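Local coordinates for bsobi restriction endonuclease (Geobacillus stearothermophilus, PDB 1DC1), which cleaves double-stranded DNA as a homodimeric type II restriction enzyme, recognising the degenerate sequence 5'-CYCGRG-3' and cutting after the first cytosine, at a contact of chain A with DNA and the interface of chains B and A. Coordinates in Å, arbitrary orientation; residue numbers count along the deposited sequence, not the author numbering. Chains: chain A/B, Bsobi restriction endonuclease.

Contact 1: a contact of chain A with DNA. Residues chain A 131, 244, 246, 252-253. With nucleotides of chain C.
The OP2 phosphate oxygen of DG8 of chain C takes the backbone N of A:Asp246 at 3.2 Å and also water 2, which A:Asp246 O holds in turn, so one residue grips this oxygen both directly and through solvent. The loop carrying A:Gly244 and A:Asp246 thus follows the sugar-phosphate backbone: A:Gly244 N reaches O5' of DC7 of chain C through water 1, and A:Gly244 CA packs 3.6 Å from C3' of the DC7 sugar. With CG anti to its backbone N (chi1 173°), A:Asp246 turns its carboxylate toward the DG8 sugar, OD2 lying 3.3 Å from C2'.

In the major groove A:His253, from helix 247-270, reads a base: NE2 donates to N7 on the Hoogsteen edge of DG8 at 3.0 Å, with N7 tilted 21° out of the imidazole plane. Every purine offers N7, so this bond alone does not identify guanine. The same ring stacks on the DC7 pyrimidine, its plane inclined by 30°, and so spans the CpG step; A:Glu252 CG sits over the rim of one imidazole face.

On the minor-groove side comes A:Arg131, a DNA-contacting residue of helix 110-152. Its chain runs extended from CG to NE past the sugars and the O2 edge of DC7, with NE 3.2 Å from O2. The guanidinium lays one face against DG8 O4', which sits 3.1 Å above its plane, toward the rim.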
loop_
_atom_site.group_PDB
_atom_site.type_symbol
_atom_site.label_atom_id
_atom_site.label_comp_id
_atom_site.label_asym_id
_atom_site.label_seq_id
_atom_site.Cartn_x
_atom_site.Cartn_y
_atom_site.Cartn_z
ATOM N N ARG A 131 2.091 0.212 -10.004
ATOM C CA ARG A 131 2.872 -0.014 -8.771
ATOM C C ARG A 131 3.865 -1.183 -8.998
ATOM O O ARG A 131 5.010 -1.108 -8.614
ATOM C CB ARG A 131 1.890 -0.254 -7.584
ATOM C CG ARG A 131 1.087 1.076 -7.230
ATOM C CD ARG A 131 -0.059 0.829 -6.214
ATOM N NE ARG A 131 -0.687 2.044 -5.647
ATOM C CZ ARG A 131 -1.359 2.937 -6.375
ATOM N NH1 ARG A 131 -1.482 2.775 -7.669
ATOM N NH2 ARG A 131 -2.002 3.931 -5.807
ATOM N N GLY A 244 9.880 2.878 -4.876
ATOM C CA GLY A 244 8.840 3.881 -4.851
ATOM C C GLY A 244 9.405 5.293 -4.785
ATOM O O GLY A 244 10.439 5.557 -4.154
ATOM N N ASP A 246 7.258 7.945 -3.928
ATOM C CA ASP A 246 6.330 8.758 -3.161
ATOM C C ASP A 246 6.838 8.966 -1.739
ATOM O O ASP A 246 7.018 8.004 -1.000
ATOM C CB ASP A 246 4.946 8.073 -3.187
ATOM C CG ASP A 246 3.934 8.740 -2.269
ATOM O OD1 ASP A 246 4.068 9.965 -2.002
ATOM O OD2 ASP A 246 2.999 8.034 -1.819
ATOM N N GLU A 252 6.270 4.269 5.432
ATOM C CA GLU A 252 5.370 3.127 5.357
ATOM C C GLU A 252 6.128 1.845 4.900
ATOM O O GLU A 252 6.155 0.826 5.615
ATOM C CB GLU A 252 4.221 3.421 4.373
ATOM C CG GLU A 252 3.236 2.213 4.220
ATOM C CD GLU A 252 2.300 2.051 5.429
ATOM O OE1 GLU A 252 2.399 2.899 6.351
ATOM O OE2 GLU A 252 1.467 1.096 5.475
ATOM N N HIS A 253 6.773 1.902 3.732
ATOM C CA HIS A 253 7.469 0.712 3.221
ATOM C C HIS A 253 8.812 0.444 3.917
ATOM O O HIS A 253 9.324 -0.669 3.849
ATOM C CB HIS A 253 7.574 0.786 1.701
ATOM C CG HIS A 253 6.247 1.016 1.045
ATOM N ND1 HIS A 253 5.158 0.193 1.241
ATOM C CD2 HIS A 253 5.886 1.888 0.089
ATOM C CE1 HIS A 253 4.189 0.544 0.423
ATOM N NE2 HIS A 253 4.607 1.571 -0.288
ATOM P P DC C 7 8.492 -1.308 -4.790
ATOM O OP1 DC C 7 9.598 -0.636 -5.494
ATOM O OP2 DC C 7 8.644 -1.674 -3.351
ATOM O "O5'" DC C 7 7.198 -0.400 -4.881
ATOM C "C5'" DC C 7 6.725 0.114 -6.146
ATOM C "C4'" DC C 7 5.480 0.948 -5.935
ATOM O "O4'" DC C 7 4.382 0.162 -5.377
ATOM C "C3'" DC C 7 5.666 2.167 -5.019
ATOM O "O3'" DC C 7 4.953 3.258 -5.557
ATOM C "C2'" DC C 7 4.932 1.771 -3.758
ATOM C "C1'" DC C 7 3.830 0.856 -4.265
ATOM N N1 DC C 7 3.402 -0.115 -3.239
ATOM C C2 DC C 7 2.019 -0.213 -2.919
ATOM O O2 DC C 7 1.176 0.351 -3.659
ATOM N N3 DC C 7 1.638 -0.943 -1.832
ATOM C C4 DC C 7 2.562 -1.621 -1.130
ATOM N N4 DC C 7 2.157 -2.308 -0.057
ATOM C C5 DC C 7 3.958 -1.619 -1.504
ATOM C C6 DC C 7 4.323 -0.866 -2.547
ATOM P P DG C 8 5.471 4.774 -5.387
ATOM O OP1 DG C 8 6.322 5.089 -6.523
ATOM O OP2 DG C 8 5.938 5.051 -4.022
ATOM O "O5'" DG C 8 4.123 5.586 -5.663
ATOM C "C5'" DG C 8 3.288 5.308 -6.836
ATOM C "C4'" DG C 8 1.830 5.493 -6.479
ATOM O "O4'" DG C 8 1.485 4.506 -5.478
ATOM C "C3'" DG C 8 1.517 6.868 -5.865
ATOM O "O3'" DG C 8 0.158 7.245 -6.158
ATOM C "C2'" DG C 8 1.569 6.577 -4.372
ATOM C "C1'" DG C 8 0.997 5.147 -4.313
ATOM N N9 DG C 8 1.386 4.366 -3.136
ATOM C C8 DG C 8 2.647 4.307 -2.577
ATOM N N7 DG C 8 2.693 3.586 -1.486
ATOM C C5 DG C 8 1.391 3.117 -1.318
ATOM C C6 DG C 8 0.810 2.299 -0.272
ATOM O O6 DG C 8 1.356 1.828 0.718
ATOM N N1 DG C 8 -0.552 2.077 -0.474
ATOM C C2 DG C 8 -1.283 2.580 -1.534
ATOM N N2 DG C 8 -2.579 2.251 -1.589
ATOM N N3 DG C 8 -0.766 3.358 -2.497
ATOM C C4 DG C 8 0.567 3.580 -2.333
HETATM O O HOH W 1 8.674 1.418 -2.773
HETATM O O HOH W 2 6.949 5.281 -1.456
#

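Contact 2: the interface of chains B and A. Residues chain B 102, 113, 116-117, 120-121; chain A 36, 39-40, 43.
A:Ser39 OG receives the end of the B:Arg117 guanidinium, with NH1 at 2.9 Å and NH2 at 3.3 Å. Both nitrogens point at this one hydroxyl oxygen, which lies close to the guanidinium plane; the NH1 bond is the straighter, 158° at its hydrogen. The hydroxyl is itself a donor to A:Asn36 O, one helical turn back, an arrangement made possible by A:Ser39 OG standing between its backbone N and carbonyl carbon (chi1 72°). Such a bond would be expected to polarise the hydroxyl and make it a better acceptor for the arginine.

Within chain B, a salt bridge fixes the rotation of the same guanidinium. B:Arg117 NE donates to B:Glu113 OE2 at 2.8 Å, on the anti side of the carboxylate, from the preceding turn of helix 110-152. B:Phe102, on helix 88-103, lies parallel along one guanidinium face, with B:Arg117 CZ 3.4 Å above the centre of the phenyl ring. A:Ile43 CG1 covers the opposite face nearer its rim, leaving the arginine layered between an aromatic ring of its own chain and an aliphatic branch of the partner.

The apolar part centres on A:Ile43, which projects from helix 21-53. Its CD1 meets B:Leu120 CD2 at 3.7 Å and also packs on B:Arg117 CG and B:Phe116 CB, while its CG2 branch faces the B:Glu113 carboxylate. Farther along the A helix, B:Phe102 CE1 approaches A:Thr40 OG1. Helix-to-helix packing of this kind serves the homodimer, whose two-fold symmetry repeats the patch with the chains exchanged. At the A:Asn36 end, the B:Phe121 ring stands nearly perpendicular to the amide, its CZ 3.5 Å from A:Asn36 OD1.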
loop_
_atom_site.group_PDB
_atom_site.type_symbol
_atom_site.label_atom_id
_atom_site.label_comp_id
_atom_site.label_asym_id
_atom_site.label_seq_id
_atom_site.Cartn_x
_atom_site.Cartn_y
_atom_site.Cartn_z
ATOM N N PHE B 102 -3.136 12.288 -27.381
ATOM C CA PHE B 102 -4.356 11.496 -27.359
ATOM C C PHE B 102 -5.607 12.143 -27.946
ATOM O O PHE B 102 -6.319 11.507 -28.726
ATOM C CB PHE B 102 -4.601 11.048 -25.918
ATOM C CG PHE B 102 -3.470 10.209 -25.357
ATOM C CD1 PHE B 102 -3.167 8.961 -25.917
ATOM C CD2 PHE B 102 -2.745 10.639 -24.250
ATOM C CE1 PHE B 102 -2.145 8.139 -25.364
ATOM C CE2 PHE B 102 -1.729 9.838 -23.692
ATOM C CZ PHE B 102 -1.428 8.581 -24.248
ATOM N N GLU B 113 -12.568 10.666 -25.735
ATOM C CA GLU B 113 -11.186 10.304 -25.357
ATOM C C GLU B 113 -10.854 11.001 -24.024
ATOM O O GLU B 113 -10.317 10.401 -23.115
ATOM C CB GLU B 113 -10.163 10.765 -26.394
ATOM C CG GLU B 113 -8.745 10.289 -26.074
ATOM C CD GLU B 113 -8.508 8.784 -26.275
ATOM O OE1 GLU B 113 -9.321 8.112 -26.961
ATOM O OE2 GLU B 113 -7.493 8.274 -25.752
ATOM N N PHE B 116 -13.068 9.389 -21.066
ATOM C CA PHE B 116 -12.595 8.051 -20.786
ATOM C C PHE B 116 -11.284 8.117 -19.998
ATOM O O PHE B 116 -11.094 7.350 -19.053
ATOM C CB PHE B 116 -12.350 7.298 -22.090
ATOM C CG PHE B 116 -13.605 6.872 -22.797
ATOM C CD1 PHE B 116 -14.878 7.035 -22.197
ATOM C CD2 PHE B 116 -13.524 6.302 -24.061
ATOM C CE1 PHE B 116 -16.059 6.625 -22.867
ATOM C CE2 PHE B 116 -14.698 5.882 -24.753
ATOM C CZ PHE B 116 -15.956 6.041 -24.158
ATOM N N ARG B 117 -10.377 9.023 -20.397
ATOM C CA ARG B 117 -9.093 9.181 -19.705
ATOM C C ARG B 117 -9.285 9.787 -18.298
ATOM O O ARG B 117 -8.622 9.365 -17.339
ATOM C CB ARG B 117 -8.150 10.035 -20.573
ATOM C CG ARG B 117 -7.598 9.215 -21.721
ATOM C CD ARG B 117 -6.628 9.883 -22.698
ATOM N NE ARG B 117 -6.042 8.754 -23.446
ATOM C CZ ARG B 117 -5.023 7.984 -23.022
ATOM N NH1 ARG B 117 -4.426 8.200 -21.852
ATOM N NH2 ARG B 117 -4.679 6.905 -23.719
ATOM N N LEU B 120 -10.632 6.834 -16.212
ATOM C CA LEU B 120 -9.593 5.862 -15.978
ATOM C C LEU B 120 -8.637 6.320 -14.855
ATOM O O LEU B 120 -8.322 5.555 -13.956
ATOM C CB LEU B 120 -8.802 5.626 -17.252
ATOM C CG LEU B 120 -7.728 4.526 -17.139
ATOM C CD1 LEU B 120 -8.372 3.175 -16.898
ATOM C CD2 LEU B 120 -6.894 4.521 -18.459
ATOM N N PHE B 121 -8.168 7.564 -14.899
ATOM C CA PHE B 121 -7.259 8.054 -13.860
ATOM C C PHE B 121 -8.009 8.341 -12.529
ATOM O O PHE B 121 -7.501 8.071 -11.462
ATOM C CB PHE B 121 -6.493 9.278 -14.403
ATOM C CG PHE B 121 -5.538 8.922 -15.523
ATOM C CD1 PHE B 121 -4.746 7.773 -15.436
ATOM C CD2 PHE B 121 -5.478 9.675 -16.697
ATOM C CE1 PHE B 121 -3.905 7.371 -16.512
ATOM C CE2 PHE B 121 -4.629 9.263 -17.773
ATOM C CZ PHE B 121 -3.860 8.125 -17.668
ATOM N N ASN A 36 0.970 7.143 -18.709
ATOM C CA ASN A 36 0.326 7.487 -19.982
ATOM C C ASN A 36 0.638 6.476 -21.090
ATOM O O ASN A 36 -0.233 6.127 -21.891
ATOM C CB ASN A 36 0.697 8.885 -20.365
ATOM C CG ASN A 36 -0.052 9.878 -19.543
ATOM O OD1 ASN A 36 -1.262 9.750 -19.402
ATOM N ND2 ASN A 36 0.641 10.843 -18.959
ATOM N N SER A 39 -1.546 3.422 -20.392
ATOM C CA SER A 39 -2.973 3.734 -20.426
ATOM C C SER A 39 -3.750 3.321 -21.686
ATOM O O SER A 39 -4.913 2.884 -21.599
ATOM C CB SER A 39 -3.130 5.242 -20.167
ATOM O OG SER A 39 -2.699 6.000 -21.271
ATOM N N THR A 40 -3.106 3.477 -22.845
ATOM C CA THR A 40 -3.715 3.179 -24.142
ATOM C C THR A 40 -4.461 1.830 -24.242
ATOM O O THR A 40 -5.593 1.823 -24.708
ATOM C CB THR A 40 -2.647 3.365 -25.281
ATOM O OG1 THR A 40 -2.103 4.679 -25.161
ATOM C CG2 THR A 40 -3.272 3.246 -26.677
ATOM N N ILE A 43 -7.881 2.222 -22.531
ATOM C CA ILE A 43 -8.849 3.021 -23.275
ATOM C C ILE A 43 -9.341 2.259 -24.520
ATOM O O ILE A 43 -10.536 2.285 -24.857
ATOM C CB ILE A 43 -8.253 4.392 -23.700
ATOM C CG1 ILE A 43 -7.758 5.168 -22.462
ATOM C CG2 ILE A 43 -9.317 5.193 -24.539
ATOM C CD1 ILE A 43 -8.844 5.481 -21.415
#

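About 24 Å separates the C-alpha centres of contact 1 and contact 2. Helix 110-152 takes part in both, though in different copies: chain A supplies A:Arg131 from it to the DNA, while chain B uses an earlier stretch of it at the dimer interface. By the two-fold symmetry, each subunit's long helix therefore has one stretch for the partner and another for the minor groove. Contact 1 adds the loop and helix 247-270 on the major-groove side. Dimer packing may thus help set the DNA-facing residues in place, consistent with an enzyme that encircles its DNA in a tunnel.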